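Local coordinates for possible atls1-like light-inducible protein (Prochlorococcus marinus, PDB 2XCZ) that is of unconfirmed function but belongs to the macrophage migration inhibitory factor family of small alpha/beta proteins that assemble as trimers, at residues A8-L19 and H83-P91. Residues are numbered along the deposited sequence; the frame is centred on the assembly and turned at random.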
ATOM      1  N   ALA A   8       1.131   7.842   8.244  1.00 10.25           N
ATOM      2  CA  ALA A   8       1.928   8.851   8.958  1.00 10.55           C
ATOM      3  C   ALA A   8       2.456   8.323  10.275  1.00 10.42           C
ATOM      4  O   ALA A   8       1.838   7.451  10.878  1.00 10.70           O
ATOM      5  CB  ALA A   8       1.117  10.140   9.171  1.00 10.45           C
ATOM      6  N   SER A   9       3.588   8.868  10.711  1.00 10.68           N
ATOM      7  CA  SER A   9       4.227   8.461  11.954  1.00 11.50           C
ATOM      8  C   SER A   9       3.646   9.148  13.189  1.00 12.55           C
ATOM      9  O   SER A   9       3.763   8.629  14.312  1.00 12.72           O
ATOM     10  CB  SER A   9       5.738   8.701  11.887  1.00 10.83           C
ATOM     11  OG  SER A   9       6.041  10.090  11.922  1.00 10.71           O
ATOM     12  N   VAL A  10       3.023  10.306  12.982  1.00 13.34           N
ATOM     13  CA  VAL A  10       2.474  11.101  14.099  1.00 14.31           C
ATOM     14  C   VAL A  10       1.243  10.428  14.719  1.00 14.57           C
ATOM     15  O   VAL A  10       0.602   9.587  14.096  1.00 14.33           O
ATOM     16  CB  VAL A  10       2.115  12.542  13.667  1.00 14.72           C
ATOM     17  CG1 VAL A  10       3.336  13.278  13.145  1.00 15.55           C
ATOM     18  CG2 VAL A  10       0.991  12.537  12.640  1.00 13.24           C
ATOM     19  N   PRO A  11       0.891  10.798  15.963  1.00 15.03           N
ATOM     20  CA  PRO A  11      -0.276  10.163  16.575  1.00 15.55           C
ATOM     21  C   PRO A  11      -1.593  10.467  15.854  1.00 15.40           C
ATOM     22  O   PRO A  11      -1.685  11.469  15.136  1.00 15.63           O
ATOM     23  CB  PRO A  11      -0.303  10.785  17.974  1.00 15.60           C
ATOM     24  CG  PRO A  11       1.107  11.180  18.223  1.00 15.43           C
ATOM     25  CD  PRO A  11       1.624  11.649  16.916  1.00 15.27           C
ATOM     26  N   ALA A  12      -2.598   9.618  16.048  1.00 15.48           N
ATOM     27  CA  ALA A  12      -3.925   9.841  15.460  1.00 16.46           C
ATOM     28  C   ALA A  12      -4.477  11.220  15.820  1.00 16.92           C
ATOM     29  O   ALA A  12      -4.211  11.730  16.909  1.00 17.62           O
ATOM     30  CB  ALA A  12      -4.872   8.752  15.880  1.00 16.17           C
ATOM     31  N   VAL A  13      -5.210  11.841  14.897  1.00 17.14           N
ATOM     32  CA  VAL A  13      -5.790  13.169  15.153  1.00 17.37           C
ATOM     33  C   VAL A  13      -7.323  13.137  15.230  1.00 17.86           C
ATOM     34  O   VAL A  13      -7.990  12.405  14.493  1.00 17.93           O
ATOM     35  CB  VAL A  13      -5.312  14.255  14.160  1.00 17.45           C
ATOM     36  CG1 VAL A  13      -3.804  14.439  14.253  1.00 18.05           C
ATOM     37  CG2 VAL A  13      -5.719  13.911  12.732  1.00 18.38           C
ATOM     38  N   ALA A  14      -7.874  13.918  16.158  1.00 18.04           N
ATOM     39  CA  ALA A  14      -9.318  13.957  16.364  1.00 17.90           C
ATOM     40  C   ALA A  14     -10.081  14.409  15.111  1.00 17.86           C
ATOM     41  O   ALA A  14     -11.200  13.930  14.863  1.00 18.28           O
ATOM     42  CB  ALA A  14      -9.660  14.841  17.568  1.00 18.28           C
ATOM     43  N   ASP A  15      -9.464  15.284  14.309  1.00 17.26           N
ATOM     44  CA  ASP A  15     -10.104  15.847  13.119  1.00 17.78           C
ATOM     45  C   ASP A  15      -9.745  15.130  11.810  1.00 16.79           C
ATOM     46  O   ASP A  15      -9.813  15.735  10.741  1.00 17.09           O
ATOM     47  CB  ASP A  15      -9.830  17.353  13.002  1.00 18.31           C
ATOM     48  CG  ASP A  15      -8.348  17.686  12.877  1.00 21.27           C
ATOM     49  OD1 ASP A  15      -7.488  16.834  13.215  1.00 23.37           O
ATOM     50  OD2 ASP A  15      -8.045  18.823  12.436  1.00 24.66           O
ATOM     51  N   ALA A  16      -9.391  13.845  11.896  1.00 16.68           N
ATOM     52  CA  ALA A  16      -9.098  13.038  10.695  1.00 16.34           C
ATOM     53  C   ALA A  16     -10.193  13.159   9.621  1.00 16.62           C
ATOM     54  O   ALA A  16      -9.897  13.393   8.445  1.00 15.97           O
ATOM     55  CB  ALA A  16      -8.877  11.584  11.076  1.00 16.16           C
ATOM     56  N   ASN A  17     -11.461  13.039  10.020  1.00 16.83           N
ATOM     57  CA  ASN A  17     -12.556  13.119   9.036  1.00 17.60           C
ATOM     58  C   ASN A  17     -12.585  14.442   8.269  1.00 17.30           C
ATOM     59  O   ASN A  17     -12.693  14.441   7.027  1.00 16.78           O
ATOM     60  CB  ASN A  17     -13.926  12.825   9.672  1.00 17.90           C
ATOM     61  CG  ASN A  17     -14.060  11.384  10.166  1.00 20.25           C
ATOM     62  OD1 ASN A  17     -13.176  10.531   9.945  1.00 24.37           O
ATOM     63  ND2 ASN A  17     -15.183  11.099  10.833  1.00 20.37           N
ATOM     64  N   SER A  18     -12.470  15.555   9.004  1.00 17.05           N
ATOM     65  CA  SER A  18     -12.480  16.900   8.422  0.50 17.32           C
ATOM     66  C   SER A  18     -11.287  17.092   7.489  1.00 16.74           C
ATOM     67  O   SER A  18     -11.432  17.565   6.349  1.00 16.82           O
ATOM     68  CB  SER A  18     -12.466  17.952   9.540  0.50 17.31           C
ATOM     69  OG  SER A  18     -11.914  19.182   9.099  0.50 19.42           O
ATOM     70  N   LEU A  19     -10.114  16.713   7.990  1.00 16.12           N
ATOM     71  CA  LEU A  19      -8.861  16.762   7.240  1.00 15.13           C
ATOM     72  C   LEU A  19      -8.995  16.027   5.895  1.00 13.81           C
ATOM     73  O   LEU A  19      -8.612  16.564   4.846  1.00 13.59           O
ATOM     74  CB  LEU A  19      -7.754  16.128   8.090  1.00 15.47           C
ATOM     75  CG  LEU A  19      -6.282  16.050   7.702  1.00 16.48           C
ATOM     76  CD1 LEU A  19      -5.483  15.670   8.937  1.00 16.99           C
ATOM     77  CD2 LEU A  19      -6.043  15.041   6.592  1.00 15.74           C
ATOM     78  N   HIS A  83      -1.087  20.461   2.603  1.00 14.15           N
ATOM     79  CA  HIS A  83      -2.219  20.052   3.434  1.00 14.75           C
ATOM     80  C   HIS A  83      -1.731  19.256   4.650  1.00 14.63           C
ATOM     81  O   HIS A  83      -2.173  19.483   5.783  1.00 14.53           O
ATOM     82  CB  HIS A  83      -3.212  19.228   2.604  1.00 14.25           C
ATOM     83  CG  HIS A  83      -4.541  19.045   3.267  1.00 15.94           C
ATOM     84  ND1 HIS A  83      -5.493  20.041   3.302  1.00 17.40           N
ATOM     85  CD2 HIS A  83      -5.071  17.989   3.932  1.00 16.74           C
ATOM     86  CE1 HIS A  83      -6.553  19.607   3.964  1.00 17.08           C
ATOM     87  NE2 HIS A  83      -6.325  18.360   4.349  1.00 17.49           N
ATOM     88  N   ILE A  84      -0.790  18.339   4.419  1.00 13.71           N
ATOM     89  CA  ILE A  84      -0.268  17.508   5.493  1.00 14.05           C
ATOM     90  C   ILE A  84       0.599  18.301   6.491  1.00 14.76           C
ATOM     91  O   ILE A  84       0.515  18.086   7.696  1.00 14.66           O
ATOM     92  CB  ILE A  84       0.448  16.245   4.948  1.00 13.55           C
ATOM     93  CG1 ILE A  84      -0.592  15.318   4.297  1.00 13.51           C
ATOM     94  CG2 ILE A  84       1.205  15.542   6.071  1.00 14.06           C
ATOM     95  CD1 ILE A  84      -0.012  14.224   3.425  1.00  9.83           C
ATOM     96  N   GLU A  85       1.417  19.213   5.974  1.00 15.61           N
ATOM     97  CA  GLU A  85       2.220  20.128   6.783  1.00 17.40           C
ATOM     98  C   GLU A  85       1.342  20.906   7.748  1.00 17.93           C
ATOM     99  O   GLU A  85       1.610  20.958   8.944  1.00 17.81           O
ATOM    100  CB  GLU A  85       2.921  21.142   5.888  1.00 18.26           C
ATOM    101  CG  GLU A  85       4.335  20.819   5.525  1.00 22.02           C
ATOM    102  CD  GLU A  85       5.165  22.072   5.291  1.00 25.61           C
ATOM    103  OE1 GLU A  85       6.389  22.024   5.502  1.00 26.75           O
ATOM    104  OE2 GLU A  85       4.587  23.112   4.892  1.00 29.36           O
ATOM    105  N   GLN A  86       0.294  21.508   7.193  1.00 18.55           N
ATOM    106  CA  GLN A  86      -0.646  22.352   7.940  1.00 20.15           C
ATOM    107  C   GLN A  86      -1.434  21.564   9.001  1.00 20.18           C
ATOM    108  O   GLN A  86      -1.554  22.002  10.152  1.00 20.32           O
ATOM    109  CB  GLN A  86      -1.586  23.042   6.940  1.00 20.53           C
ATOM    110  CG  GLN A  86      -2.745  23.837   7.519  1.00 25.59           C
ATOM    111  CD  GLN A  86      -2.436  25.314   7.614  1.00 30.82           C
ATOM    112  OE1 GLN A  86      -2.890  26.111   6.786  1.00 33.65           O
ATOM    113  NE2 GLN A  86      -1.649  25.691   8.617  1.00 32.56           N
ATOM    114  N   ASN A  87      -1.942  20.394   8.618  1.00 19.48           N
ATOM    115  CA  ASN A  87      -2.886  19.648   9.443  1.00 19.59           C
ATOM    116  C   ASN A  87      -2.280  18.580  10.357  1.00 19.17           C
ATOM    117  O   ASN A  87      -2.845  18.276  11.414  1.00 19.75           O
ATOM    118  CB  ASN A  87      -3.970  19.048   8.550  1.00 19.64           C
ATOM    119  CG  ASN A  87      -4.918  20.102   8.014  1.00 21.44           C
ATOM    120  OD1 ASN A  87      -5.820  20.546   8.724  1.00 25.33           O
ATOM    121  ND2 ASN A  87      -4.729  20.503   6.764  1.00 20.72           N
ATOM    122  N   LEU A  88      -1.136  18.028   9.969  1.00 18.80           N
ATOM    123  CA  LEU A  88      -0.472  17.004  10.784  1.00 18.39           C
ATOM    124  C   LEU A  88       0.847  17.463  11.385  1.00 18.26           C
ATOM    125  O   LEU A  88       1.423  16.756  12.200  1.00 18.87           O
ATOM    126  CB  LEU A  88      -0.266  15.701   9.989  1.00 18.07           C
ATOM    127  CG  LEU A  88      -1.542  15.023   9.491  1.00 17.82           C
ATOM    128  CD1 LEU A  88      -1.183  13.815   8.624  1.00 15.84           C
ATOM    129  CD2 LEU A  88      -2.437  14.633  10.673  1.00 17.90           C
ATOM    130  N   GLY A  89       1.313  18.640  10.972  1.00 17.94           N
ATOM    131  CA  GLY A  89       2.576  19.193  11.448  1.00 18.20           C
ATOM    132  C   GLY A  89       3.786  18.399  10.988  1.00 18.31           C
ATOM    133  O   GLY A  89       4.813  18.376  11.671  1.00 19.43           O
ATOM    134  N   ILE A  90       3.661  17.727   9.846  1.00 16.77           N
ATOM    135  CA  ILE A  90       4.785  16.995   9.261  1.00 16.08           C
ATOM    136  C   ILE A  90       5.402  17.890   8.192  1.00 15.91           C
ATOM    137  O   ILE A  90       4.713  18.313   7.267  1.00 15.77           O
ATOM    138  CB  ILE A  90       4.344  15.645   8.627  1.00 15.47           C
ATOM    139  CG1 ILE A  90       3.660  14.771   9.681  1.00 15.33           C
ATOM    140  CG2 ILE A  90       5.544  14.919   7.999  1.00 15.07           C
ATOM    141  CD1 ILE A  90       3.027  13.480   9.137  1.00 13.19           C
ATOM    142  N   PRO A  91       6.702  18.194   8.329  1.00 16.35           N
ATOM    143  CA  PRO A  91       7.413  19.056   7.392  1.00 16.22           C
ATOM    144  C   PRO A  91       7.343  18.465   5.992  1.00 15.41           C
ATOM    145  O   PRO A  91       7.445  17.243   5.849  1.00 16.09           O
ATOM    146  CB  PRO A  91       8.861  19.003   7.892  1.00 15.90           C
ATOM    147  CG  PRO A  91       8.795  18.504   9.272  1.00 17.62           C
ATOM    148  CD  PRO A  91       7.605  17.616   9.344  1.00 16.27           C
TER
HETATM  149  O   HOH W   1      -4.876  17.371  12.830  1.00 29.83           O
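Leu19 faces His83, Asn87 and Leu88, offering its backbone O to the first and its methyl-bearing end to the other two. The imidazole NE2 of His83 donates to the backbone O of Leu19 (3.0 Å, N-H...O angle 148°); the oxygen lies near the ring edge but somewhat out of its plane, and the nitrogen is tilted from the carbonyl plane. One face of the ring is covered by the amide of Asn87, whose ND2 sits 3.4 Å above the ring centre. ND2 in turn donates to His83 O (2.9 Å), which also accepts from Asn87 N on the opposite face of its carbonyl plane; the ND2 bond holds the amide in place over the ring.

Leu19 stretches toward the other helix because its chi1 of -177° sets CG opposite the backbone N: CD1 meets Asn87 CB and, at 3.7 Å, CD2 of Leu88, the two leucines crossing at about a right angle. Val13 also meets Leu88 crosswise, both its methyls against the same CD2, with CG1 at 3.8 Å. Farther along, CD1 of Ile90 packs on Ala8 CB (3.8 Å), while Val10 CG1 rests on Ile90 CG1. A water donates to Asp15 OD1 and, at 2.6 Å, to Asn87 O, bridging the loop to the last turn of the helix.

The contact joins the start of helix 16-31, and the loop leading into it from strand 3-8, to the end of helix 72-88, where Gly89, with positive phi, is the first residue to leave helical geometry. The two helices lie side by side on one face of the four-stranded sheet, as in the MIF fold: Leu19 and Leu88 both reach Leu42 of strand 39-43, and Ile90 packs on Cys58 and Ile95 of strands 58-64 and 95-101.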